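Long-range contacts in glutathione S-transferase omega-like 2 (Saccharomyces cerevisiae, PDB 5LKB), which acts as a glutathione-dependent thiol transferase and dehydroascorbate reductase, and reacts with glutathionyl-(hydro)quinones: residues Ser18-Thr23 with Gln167-Asn172; Arg37-Val42 with Trp162-Gln167; Trp322-Tyr327 with Pro365-Leu370. One frame throughout, in Å; residues are numbered along the deposited sequence.

Interaction 1 (Ser18-Thr23 with Gln167-Asn172); sequences SSFRET and QTIVNN
N171 ND2 is the best-held polar atom, gripped by two acceptors. One is E22 O, 2.9 Å from N171 ND2, in a nearly straight bond (169°) on a carbonyl lone pair, in the amide plane. The other is E176 OE1 on helix 174-182. N171 OD1 accepts from E173 N, so both ends of the amide are held. The site is edge strand 168-171 of the thioredoxin-like sheet, where V170 and N171 form a classic beta bulge opposite L161. The N-terminal loop runs along it with a single backbone bridge, R21 to N171. E22 N donates to V170 O at 3.0 Å. N172 and F20 are joined twice: N172 N donates to F20 O at 3.0 Å, and F20 N to N172 OD1 at 3.1 Å, both donors above the carbonyl plane. N172 CG sits between backbone N and carbonyl carbon (chi1 76°), which brings the amide back to the loop. N172 ND2 is held by Y145 OH and a water that also accepts from S19 N. S18 OG bonds to E173 OE1, so the loop reaches a glutathione-binding residue. The F20 ring lies over I169, with I169 CB 3.9 Å from the ring centroid and N172 OD1 in plane at the ring edge.

Interaction 2 (Arg37-Val42 with Trp162-Gln167); sequences RYWLYV and WDLETQ
This is the pairing of the two inner strands of the thioredoxin-like sheet, 38-42 and 160-163, which run antiparallel. W39 and W162 form a hydrogen-bonded pair: W162 N donates to W39 O at 2.8 Å, and W39 N to W162 O at 2.9 Å. Y38 and D163 follow as a non-hydrogen-bonded pair. Beyond them L164 N points almost along the C=O axis of R37 O. At this end D163 is buried and opens an Asx turn. R37, extended throughout, grips it side-on in a two-bond salt bridge: R37 NE is 2.7 Å from D163 OD1 and R37 NH2 is 3.0 Å from D163 OD2. E165 N also donates to OD1, while T166 N and T166 OG1 donate to OD2. Five bonds would probably keep the carboxylate ionised. An alanine here would remove all five, and would probably leave R37 poorly anchored and the turn loosened. The E165 carboxylate stacks over one guanidinium face, the planes 4° apart, and Y38 OH, bonded to K32 O, lies over the opposite face. On the sheet face of W39 and W162, the Y41 edge meets the W162 face in an offset edge-to-face pair, with Y41 CE2 3.9 Å from W162 CG.

Interaction 3 (Trp322-Tyr327 with Pro365-Leu370); sequences WVRNLY and PDIRPL
R324 and I367 carry much of this contact, where the C-terminal tail crosses helix 317-329 of the helical GST C-terminal domain. The R324 chain bends at chi3 (-64°) and turns its guanidinium to the tail. R324 NH1 donates to P369 O at 3.0 Å. The bond uses a carbonyl lone pair and lies near the guanidinium plane, but it is not straight (143°). L370 CD1 sits over the centre of one guanidinium face, 3.6 Å from R324 CZ. The aliphatic part is used too. R324 CG packs on I367 CD1 at 3.8 Å, and R324 CD passes beside R368 O.

I367 reaches the helix with two branches. Its CG2 lies over the face of the Y327 ring, 3.8 Å from the ring centroid and 15° off the normal, a CH-pi contact. Its CD1 touches R324 and, more loosely, V323 CG1. The I367 and Y327 side chains run past each other in opposite directions. Further along the tail, L370 CD2 rests against the helix backbone at N325 N, 3.7 Å away.

A second shell of hydrogen bonds helps to position both partners. R324 NE donates to H320 O one turn back in the helix, which helps to set the guanidinium. W328 NE1 bonds to R368 O, and R313 NH1 to P365 O, so helical residues hold the tail backbone at two more points. Behind the contact, I367 also touches F339 of helix 339-349, and L370 touches L273 of helix 269-273. The tail thus joins four helices: 269-273, 312-315, 317-329 and 339-349.

Within 365-370 the R324 cation meets a carbonyl oxygen and a leucine methyl rather than a carboxylate, and H320 O takes its NE. R368 NH1, 6.5 Å from R324 NH1, would probably add some like-charge repulsion.

Interactions 1 and 2 hold the same thioredoxin-like sheet and touch each other: T168 O probably accepts a hydrogen bond from D163 N, and W162 packs on I169. They share Q167 in the turn between strands 160-163 and 168-171. Interaction 2 is the buried one, at the inner strands, and puts a charged network beside aromatic packing. Interaction 1 is partly buried at an edge strand of the sheet, and relies on amide and backbone bonds with a few exposed loop residues. Interaction 3 is also partly buried but stands apart in the helical domain, its centre about 33 Å from each of the others. It has one direct hydrogen bond and otherwise mostly apolar contact.

Interaction 1 (Ser18-Thr23 with Gln167-Asn172)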
loop_
_atom_site.group_PDB
_atom_site.type_symbol
_atom_site.label_atom_id
_atom_site.label_comp_id
_atom_site.label_asym_id
_atom_site.label_seq_id
_atom_site.Cartn_x
_atom_site.Cartn_y
_atom_site.Cartn_z
ATOM N N SER A 18 -9.375 23.773 -16.779
ATOM C CA SER A 18 -8.741 23.761 -18.087
ATOM C C SER A 18 -9.162 24.977 -18.908
ATOM O O SER A 18 -10.335 25.366 -18.922
ATOM C CB SER A 18 -9.178 22.537 -18.856
ATOM O OG SER A 18 -8.825 21.377 -18.143
ATOM N N SER A 19 -8.193 25.509 -19.650
ATOM C CA SER A 19 -8.338 26.779 -20.340
ATOM C C SER A 19 -8.813 26.656 -21.768
ATOM O O SER A 19 -9.360 27.636 -22.277
ATOM C CB SER A 19 -6.999 27.496 -20.401
ATOM O OG SER A 19 -6.499 27.612 -19.103
ATOM N N PHE A 20 -8.656 25.525 -22.446
ATOM C CA PHE A 20 -8.976 25.413 -23.869
ATOM C C PHE A 20 -10.236 24.570 -23.980
ATOM O O PHE A 20 -10.222 23.364 -23.711
ATOM C CB PHE A 20 -7.830 24.841 -24.690
ATOM C CG PHE A 20 -6.591 25.668 -24.637
ATOM C CD1 PHE A 20 -5.656 25.463 -23.640
ATOM C CD2 PHE A 20 -6.372 26.682 -25.564
ATOM C CE1 PHE A 20 -4.500 26.224 -23.580
ATOM C CE2 PHE A 20 -5.238 27.470 -25.492
ATOM C CZ PHE A 20 -4.294 27.235 -24.486
ATOM N N ARG A 21 -11.324 25.167 -24.436
ATOM C CA ARG A 21 -12.628 24.571 -24.293
ATOM C C ARG A 21 -13.457 24.647 -25.572
ATOM O O ARG A 21 -14.681 24.466 -25.524
ATOM C CB ARG A 21 -13.357 25.281 -23.151
ATOM C CG ARG A 21 -12.517 25.313 -21.851
ATOM C CD ARG A 21 -12.199 23.915 -21.210
ATOM N NE ARG A 21 -13.438 23.308 -20.707
ATOM C CZ ARG A 21 -13.891 23.399 -19.453
ATOM N NH1 ARG A 21 -13.220 24.079 -18.535
ATOM N NH2 ARG A 21 -15.046 22.868 -19.112
ATOM N N GLU A 22 -12.780 24.749 -26.696
ATOM C CA GLU A 22 -13.473 24.844 -27.983
ATOM C C GLU A 22 -13.881 23.479 -28.523
ATOM O O GLU A 22 -13.575 22.417 -27.945
ATOM C CB GLU A 22 -12.670 25.668 -28.984
ATOM C CG GLU A 22 -13.002 27.208 -28.827
ATOM C CD GLU A 22 -14.201 27.647 -29.646
ATOM O OE1 GLU A 22 -14.855 26.770 -30.230
ATOM O OE2 GLU A 22 -14.456 28.893 -29.644
ATOM N N THR A 23 -14.616 23.480 -29.623
ATOM C CA THR A 23 -15.141 22.265 -30.221
ATOM C C THR A 23 -14.806 22.250 -31.703
ATOM O O THR A 23 -14.195 23.181 -32.223
ATOM C CB THR A 23 -16.640 22.097 -29.965
ATOM O OG1 THR A 23 -17.009 20.749 -30.284
ATOM C CG2 THR A 23 -17.487 23.116 -30.793
ATOM N N GLN A 167 -2.467 25.718 -35.591
ATOM C CA GLN A 167 -1.419 25.516 -34.578
ATOM C C GLN A 167 -1.880 26.022 -33.224
ATOM O O GLN A 167 -1.239 26.864 -32.609
ATOM C CB GLN A 167 -0.074 26.103 -34.994
ATOM C CG GLN A 167 0.361 25.532 -36.319
ATOM C CD GLN A 167 1.829 25.711 -36.600
ATOM O OE1 GLN A 167 2.619 26.049 -35.710
ATOM N NE2 GLN A 167 2.219 25.454 -37.848
ATOM N N THR A 168 -3.054 25.547 -32.814
ATOM C CA THR A 168 -3.625 25.937 -31.540
ATOM C C THR A 168 -4.104 24.684 -30.835
ATOM O O THR A 168 -4.383 23.659 -31.462
ATOM C CB THR A 168 -4.826 26.915 -31.724
ATOM O OG1 THR A 168 -5.804 26.342 -32.602
ATOM C CG2 THR A 168 -4.358 28.294 -32.232
ATOM N N ILE A 169 -4.317 24.835 -29.538
ATOM C CA ILE A 169 -5.010 23.820 -28.772
ATOM C C ILE A 169 -6.504 24.049 -28.910
ATOM O O ILE A 169 -7.016 25.101 -28.496
ATOM C CB ILE A 169 -4.573 23.902 -27.312
ATOM C CG1 ILE A 169 -3.076 23.692 -27.227
ATOM C CG2 ILE A 169 -5.363 22.924 -26.457
ATOM C CD1 ILE A 169 -2.578 23.663 -25.809
ATOM N N VAL A 170 -7.200 23.070 -29.484
ATOM C CA VAL A 170 -8.656 23.127 -29.599
ATOM C C VAL A 170 -9.274 22.982 -28.229
ATOM O O VAL A 170 -10.098 23.789 -27.785
ATOM C CB VAL A 170 -9.189 22.055 -30.579
ATOM C CG1 VAL A 170 -10.744 22.024 -30.592
ATOM C CG2 VAL A 170 -8.589 22.264 -32.003
ATOM N N ASN A 171 -8.848 21.944 -27.504
ATOM C CA ASN A 171 -9.509 21.590 -26.261
ATOM C C ASN A 171 -8.494 20.783 -25.460
ATOM O O ASN A 171 -7.858 19.879 -26.020
ATOM C CB ASN A 171 -10.762 20.798 -26.505
ATOM C CG ASN A 171 -11.663 20.726 -25.326
ATOM O OD1 ASN A 171 -11.297 20.090 -24.315
ATOM N ND2 ASN A 171 -12.863 21.290 -25.403
ATOM N N ASN A 172 -8.331 21.125 -24.163
ATOM C CA ASN A 172 -7.498 20.352 -23.237
ATOM C C ASN A 172 -8.294 19.902 -22.023
ATOM O O ASN A 172 -7.704 19.596 -20.967
ATOM C CB ASN A 172 -6.204 21.077 -22.901
ATOM C CG ASN A 172 -6.401 22.210 -21.942
ATOM O OD1 ASN A 172 -7.543 22.747 -21.833
ATOM N ND2 ASN A 172 -5.306 22.606 -21.227
HETATM O O HOH W 1 -5.506 24.462 -19.009
#

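Interaction 2 (Arg37-Val42 with Trp162-Gln167)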
loop_
_atom_site.group_PDB
_atom_site.type_symbol
_atom_site.label_atom_id
_atom_site.label_comp_id
_atom_site.label_asym_id
_atom_site.label_seq_id
_atom_site.Cartn_x
_atom_site.Cartn_y
_atom_site.Cartn_z
ATOM N N ARG A 37 -5.857 16.477 -39.821
ATOM C CA ARG A 37 -5.778 17.856 -39.357
ATOM C C ARG A 37 -5.532 17.957 -37.849
ATOM O O ARG A 37 -4.862 18.888 -37.382
ATOM C CB ARG A 37 -7.072 18.635 -39.709
ATOM C CG ARG A 37 -7.081 20.060 -39.163
ATOM C CD ARG A 37 -8.244 20.881 -39.708
ATOM N NE ARG A 37 -8.197 22.144 -39.015
ATOM C CZ ARG A 37 -9.045 23.161 -39.218
ATOM N NH1 ARG A 37 -10.052 23.020 -40.073
ATOM N NH2 ARG A 37 -8.911 24.291 -38.518
ATOM N N TYR A 38 -6.159 17.070 -37.065
ATOM C CA TYR A 38 -6.067 17.133 -35.604
ATOM C C TYR A 38 -5.176 16.027 -35.054
ATOM O O TYR A 38 -5.029 14.956 -35.649
ATOM C CB TYR A 38 -7.475 17.082 -35.005
ATOM C CG TYR A 38 -8.374 18.213 -35.528
ATOM C CD1 TYR A 38 -8.319 19.486 -34.998
ATOM C CD2 TYR A 38 -9.256 17.965 -36.536
ATOM C CE1 TYR A 38 -9.104 20.524 -35.498
ATOM C CE2 TYR A 38 -10.029 18.986 -37.060
ATOM C CZ TYR A 38 -9.975 20.251 -36.503
ATOM O OH TYR A 38 -10.753 21.339 -36.976
ATOM N N TRP A 39 -4.642 16.293 -33.863
ATOM C CA TRP A 39 -3.688 15.415 -33.217
ATOM C C TRP A 39 -4.046 15.351 -31.736
ATOM O O TRP A 39 -4.585 16.290 -31.160
ATOM C CB TRP A 39 -2.256 15.953 -33.325
ATOM C CG TRP A 39 -1.240 14.844 -33.449
ATOM C CD1 TRP A 39 -0.398 14.385 -32.497
ATOM C CD2 TRP A 39 -0.988 14.084 -34.617
ATOM N NE1 TRP A 39 0.371 13.354 -33.004
ATOM C CE2 TRP A 39 0.024 13.173 -34.321
ATOM C CE3 TRP A 39 -1.513 14.101 -35.897
ATOM C CZ2 TRP A 39 0.522 12.296 -35.273
ATOM C CZ3 TRP A 39 -1.050 13.244 -36.808
ATOM C CH2 TRP A 39 -0.032 12.329 -36.502
ATOM N N LEU A 40 -3.775 14.207 -31.143
ATOM C CA LEU A 40 -4.083 13.947 -29.748
ATOM C C LEU A 40 -2.763 13.641 -29.061
ATOM O O LEU A 40 -2.155 12.589 -29.320
ATOM C CB LEU A 40 -5.093 12.792 -29.645
ATOM C CG LEU A 40 -5.526 12.474 -28.210
ATOM C CD1 LEU A 40 -6.315 13.728 -27.647
ATOM C CD2 LEU A 40 -6.389 11.261 -28.189
ATOM N N TYR A 41 -2.318 14.533 -28.156
ATOM C CA TYR A 41 -1.096 14.344 -27.376
ATOM C C TYR A 41 -1.493 13.894 -25.971
ATOM O O TYR A 41 -2.314 14.538 -25.326
ATOM C CB TYR A 41 -0.311 15.654 -27.247
ATOM C CG TYR A 41 0.264 16.187 -28.571
ATOM C CD1 TYR A 41 1.490 15.717 -29.041
ATOM C CD2 TYR A 41 -0.415 17.128 -29.336
ATOM C CE1 TYR A 41 2.022 16.172 -30.236
ATOM C CE2 TYR A 41 0.122 17.590 -30.512
ATOM C CZ TYR A 41 1.350 17.151 -30.934
ATOM O OH TYR A 41 1.863 17.627 -32.135
ATOM N N VAL A 42 -0.912 12.775 -25.510
ATOM C CA VAL A 42 -1.326 12.148 -24.264
ATOM C C VAL A 42 -0.107 11.715 -23.482
ATOM O O VAL A 42 1.012 11.661 -23.995
ATOM C CB VAL A 42 -2.194 10.896 -24.497
ATOM C CG1 VAL A 42 -3.409 11.215 -25.346
ATOM C CG2 VAL A 42 -1.402 9.819 -25.197
ATOM N N TRP A 162 -5.126 19.028 -30.626
ATOM C CA TRP A 162 -4.320 20.036 -31.342
ATOM C C TRP A 162 -4.799 20.150 -32.780
ATOM O O TRP A 162 -5.093 19.143 -33.427
ATOM C CB TRP A 162 -2.883 19.559 -31.413
ATOM C CG TRP A 162 -1.880 20.508 -32.120
ATOM C CD1 TRP A 162 -1.326 20.337 -33.370
ATOM C CD2 TRP A 162 -1.302 21.705 -31.590
ATOM N NE1 TRP A 162 -0.421 21.329 -33.603
ATOM C CE2 TRP A 162 -0.418 22.218 -32.577
ATOM C CE3 TRP A 162 -1.454 22.409 -30.410
ATOM C CZ2 TRP A 162 0.354 23.377 -32.363
ATOM C CZ3 TRP A 162 -0.697 23.584 -30.215
ATOM C CH2 TRP A 162 0.159 24.064 -31.212
ATOM N N ASP A 163 -4.838 21.408 -33.285
ATOM C CA ASP A 163 -5.166 21.682 -34.680
ATOM C C ASP A 163 -3.900 22.026 -35.432
ATOM O O ASP A 163 -3.267 23.047 -35.143
ATOM C CB ASP A 163 -6.146 22.857 -34.794
ATOM C CG ASP A 163 -6.415 23.211 -36.240
ATOM O OD1 ASP A 163 -6.339 22.280 -37.053
ATOM O OD2 ASP A 163 -6.736 24.397 -36.496
ATOM N N LEU A 164 -3.546 21.180 -36.400
ATOM C CA LEU A 164 -2.360 21.420 -37.227
ATOM C C LEU A 164 -2.511 22.622 -38.155
ATOM O O LEU A 164 -1.501 23.226 -38.519
ATOM C CB LEU A 164 -2.056 20.179 -38.059
ATOM C CG LEU A 164 -1.565 18.945 -37.260
ATOM C CD1 LEU A 164 -1.650 17.721 -38.203
ATOM C CD2 LEU A 164 -0.158 19.142 -36.684
ATOM N N GLU A 165 -3.730 23.020 -38.481
ATOM C CA GLU A 165 -3.887 24.135 -39.422
ATOM C C GLU A 165 -3.652 25.485 -38.751
ATOM O O GLU A 165 -2.929 26.343 -39.275
ATOM C CB GLU A 165 -5.274 24.052 -40.033
ATOM C CG GLU A 165 -5.366 22.980 -41.131
ATOM C CD GLU A 165 -6.618 23.099 -41.996
ATOM O OE1 GLU A 165 -7.351 24.139 -41.921
ATOM O OE2 GLU A 165 -6.872 22.127 -42.741
ATOM N N THR A 166 -4.287 25.726 -37.615
ATOM C CA THR A 166 -4.121 26.988 -36.925
ATOM C C THR A 166 -3.000 26.929 -35.878
ATOM O O THR A 166 -2.621 27.969 -35.316
ATOM C CB THR A 166 -5.467 27.405 -36.299
ATOM O OG1 THR A 166 -5.844 26.437 -35.303
ATOM C CG2 THR A 166 -6.610 27.505 -37.327
ATOM N N GLN A 167 -2.467 25.718 -35.591
ATOM C CA GLN A 167 -1.419 25.516 -34.578
ATOM C C GLN A 167 -1.880 26.022 -33.224
ATOM O O GLN A 167 -1.239 26.864 -32.609
ATOM C CB GLN A 167 -0.074 26.103 -34.994
ATOM C CG GLN A 167 0.361 25.532 -36.319
ATOM C CD GLN A 167 1.829 25.711 -36.600
ATOM O OE1 GLN A 167 2.619 26.049 -35.710
ATOM N NE2 GLN A 167 2.219 25.454 -37.848
#

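Interaction 3 (Trp322-Tyr327 with Pro365-Leu370)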
loop_
_atom_site.group_PDB
_atom_site.type_symbol
_atom_site.label_atom_id
_atom_site.label_comp_id
_atom_site.label_asym_id
_atom_site.label_seq_id
_atom_site.Cartn_x
_atom_site.Cartn_y
_atom_site.Cartn_z
ATOM N N TRP A 322 -16.537 -5.986 -13.180
ATOM C CA TRP A 322 -16.780 -5.011 -14.223
ATOM C C TRP A 322 -15.477 -4.534 -14.878
ATOM O O TRP A 322 -15.399 -4.406 -16.105
ATOM C CB TRP A 322 -17.598 -3.880 -13.595
ATOM C CG TRP A 322 -17.672 -2.608 -14.387
ATOM C CD1 TRP A 322 -18.618 -2.267 -15.330
ATOM C CD2 TRP A 322 -16.784 -1.496 -14.310
ATOM N NE1 TRP A 322 -18.338 -1.037 -15.820
ATOM C CE2 TRP A 322 -17.223 -0.531 -15.215
ATOM C CE3 TRP A 322 -15.626 -1.233 -13.557
ATOM C CZ2 TRP A 322 -16.570 0.690 -15.386
ATOM C CZ3 TRP A 322 -14.988 -0.053 -13.703
ATOM C CH2 TRP A 322 -15.436 0.904 -14.625
ATOM N N VAL A 323 -14.423 -4.255 -14.087
ATOM C CA VAL A 323 -13.232 -3.672 -14.680
ATOM C C VAL A 323 -12.447 -4.747 -15.425
ATOM O O VAL A 323 -11.808 -4.455 -16.442
ATOM C CB VAL A 323 -12.393 -2.926 -13.606
ATOM C CG1 VAL A 323 -11.581 -3.901 -12.717
ATOM C CG2 VAL A 323 -11.399 -2.009 -14.246
ATOM N N ARG A 324 -12.464 -5.984 -14.912
ATOM C CA ARG A 324 -11.813 -7.079 -15.611
ATOM C C ARG A 324 -12.527 -7.388 -16.917
ATOM O O ARG A 324 -11.856 -7.663 -17.920
ATOM C CB ARG A 324 -11.752 -8.340 -14.735
ATOM C CG ARG A 324 -10.687 -8.189 -13.669
ATOM C CD ARG A 324 -10.645 -9.438 -12.810
ATOM N NE ARG A 324 -11.880 -9.654 -12.070
ATOM C CZ ARG A 324 -12.202 -10.819 -11.509
ATOM N NH1 ARG A 324 -11.401 -11.850 -11.641
ATOM N NH2 ARG A 324 -13.348 -10.941 -10.843
ATOM N N ASN A 325 -13.865 -7.303 -16.936
ATOM C CA ASN A 325 -14.585 -7.519 -18.194
ATOM C C ASN A 325 -14.154 -6.484 -19.233
ATOM O O ASN A 325 -13.886 -6.821 -20.397
ATOM C CB ASN A 325 -16.102 -7.449 -17.979
ATOM C CG ASN A 325 -16.888 -7.664 -19.277
ATOM O OD1 ASN A 325 -16.628 -8.616 -19.998
ATOM N ND2 ASN A 325 -17.831 -6.802 -19.537
ATOM N N LEU A 326 -14.057 -5.206 -18.831
ATOM C CA LEU A 326 -13.639 -4.160 -19.767
ATOM C C LEU A 326 -12.210 -4.383 -20.230
ATOM O O LEU A 326 -11.908 -4.325 -21.431
ATOM C CB LEU A 326 -13.837 -2.776 -19.167
ATOM C CG LEU A 326 -15.266 -2.387 -18.856
ATOM C CD1 LEU A 326 -15.321 -1.068 -18.169
ATOM C CD2 LEU A 326 -16.133 -2.348 -20.128
ATOM N N TYR A 327 -11.305 -4.630 -19.286
ATOM C CA TYR A 327 -9.910 -4.758 -19.670
ATOM C C TYR A 327 -9.698 -5.942 -20.596
ATOM O O TYR A 327 -9.044 -5.804 -21.623
ATOM C CB TYR A 327 -9.065 -4.942 -18.384
ATOM C CG TYR A 327 -7.579 -5.171 -18.708
ATOM C CD1 TYR A 327 -6.715 -4.097 -18.838
ATOM C CD2 TYR A 327 -7.066 -6.453 -18.929
ATOM C CE1 TYR A 327 -5.419 -4.253 -19.184
ATOM C CE2 TYR A 327 -5.765 -6.608 -19.245
ATOM C CZ TYR A 327 -4.948 -5.520 -19.406
ATOM O OH TYR A 327 -3.634 -5.675 -19.687
ATOM N N PRO A 365 -0.895 -9.699 -9.785
ATOM C CA PRO A 365 -0.517 -9.027 -11.016
ATOM C C PRO A 365 -1.153 -7.633 -11.113
ATOM O O PRO A 365 -1.906 -7.248 -10.219
ATOM C CB PRO A 365 -1.129 -9.932 -12.106
ATOM C CG PRO A 365 -2.385 -10.367 -11.477
ATOM C CD PRO A 365 -2.026 -10.620 -9.968
ATOM N N ASP A 366 -0.812 -6.867 -12.144
ATOM C CA ASP A 366 -1.419 -5.533 -12.259
ATOM C C ASP A 366 -2.947 -5.613 -12.322
ATOM O O ASP A 366 -3.663 -4.776 -11.743
ATOM C CB ASP A 366 -0.860 -4.793 -13.499
ATOM C CG ASP A 366 0.613 -4.506 -13.401
ATOM O OD1 ASP A 366 1.135 -4.181 -12.328
ATOM O OD2 ASP A 366 1.304 -4.701 -14.394
ATOM N N ILE A 367 -3.476 -6.547 -13.114
ATOM C CA ILE A 367 -4.910 -6.826 -13.148
ATOM C C ILE A 367 -5.098 -8.344 -13.220
ATOM O O ILE A 367 -4.485 -9.005 -14.054
ATOM C CB ILE A 367 -5.572 -6.127 -14.363
ATOM C CG1 ILE A 367 -7.084 -6.351 -14.392
ATOM C CG2 ILE A 367 -4.909 -6.461 -15.705
ATOM C CD1 ILE A 367 -7.812 -5.801 -13.287
ATOM N N ARG A 368 -5.947 -8.878 -12.367
ATOM C CA ARG A 368 -6.138 -10.323 -12.350
ATOM C C ARG A 368 -6.932 -10.778 -13.573
ATOM O O ARG A 368 -7.747 -10.014 -14.121
ATOM C CB ARG A 368 -6.855 -10.752 -11.088
ATOM C CG ARG A 368 -6.057 -10.608 -9.765
ATOM C CD ARG A 368 -6.837 -11.254 -8.616
ATOM N NE ARG A 368 -6.168 -11.114 -7.325
ATOM C CZ ARG A 368 -6.782 -11.198 -6.134
ATOM N NH1 ARG A 368 -8.100 -11.400 -6.082
ATOM N NH2 ARG A 368 -6.095 -11.050 -4.980
ATOM N N PRO A 369 -6.679 -11.995 -14.028
ATOM C CA PRO A 369 -7.487 -12.584 -15.093
ATOM C C PRO A 369 -8.925 -12.714 -14.639
ATOM O O PRO A 369 -9.228 -12.798 -13.456
ATOM C CB PRO A 369 -6.858 -13.978 -15.280
ATOM C CG PRO A 369 -6.262 -14.288 -14.017
ATOM C CD PRO A 369 -5.709 -12.952 -13.482
ATOM N N LEU A 370 -9.832 -12.779 -15.625
ATOM C CA LEU A 370 -11.241 -12.951 -15.294
ATOM C C LEU A 370 -11.528 -14.447 -15.265
ATOM O O LEU A 370 -11.962 -15.056 -16.252
ATOM C CB LEU A 370 -12.128 -12.199 -16.302
ATOM C CG LEU A 370 -13.615 -12.098 -15.965
ATOM C CD1 LEU A 370 -13.917 -11.943 -14.466
ATOM C CD2 LEU A 370 -14.241 -10.982 -16.791
#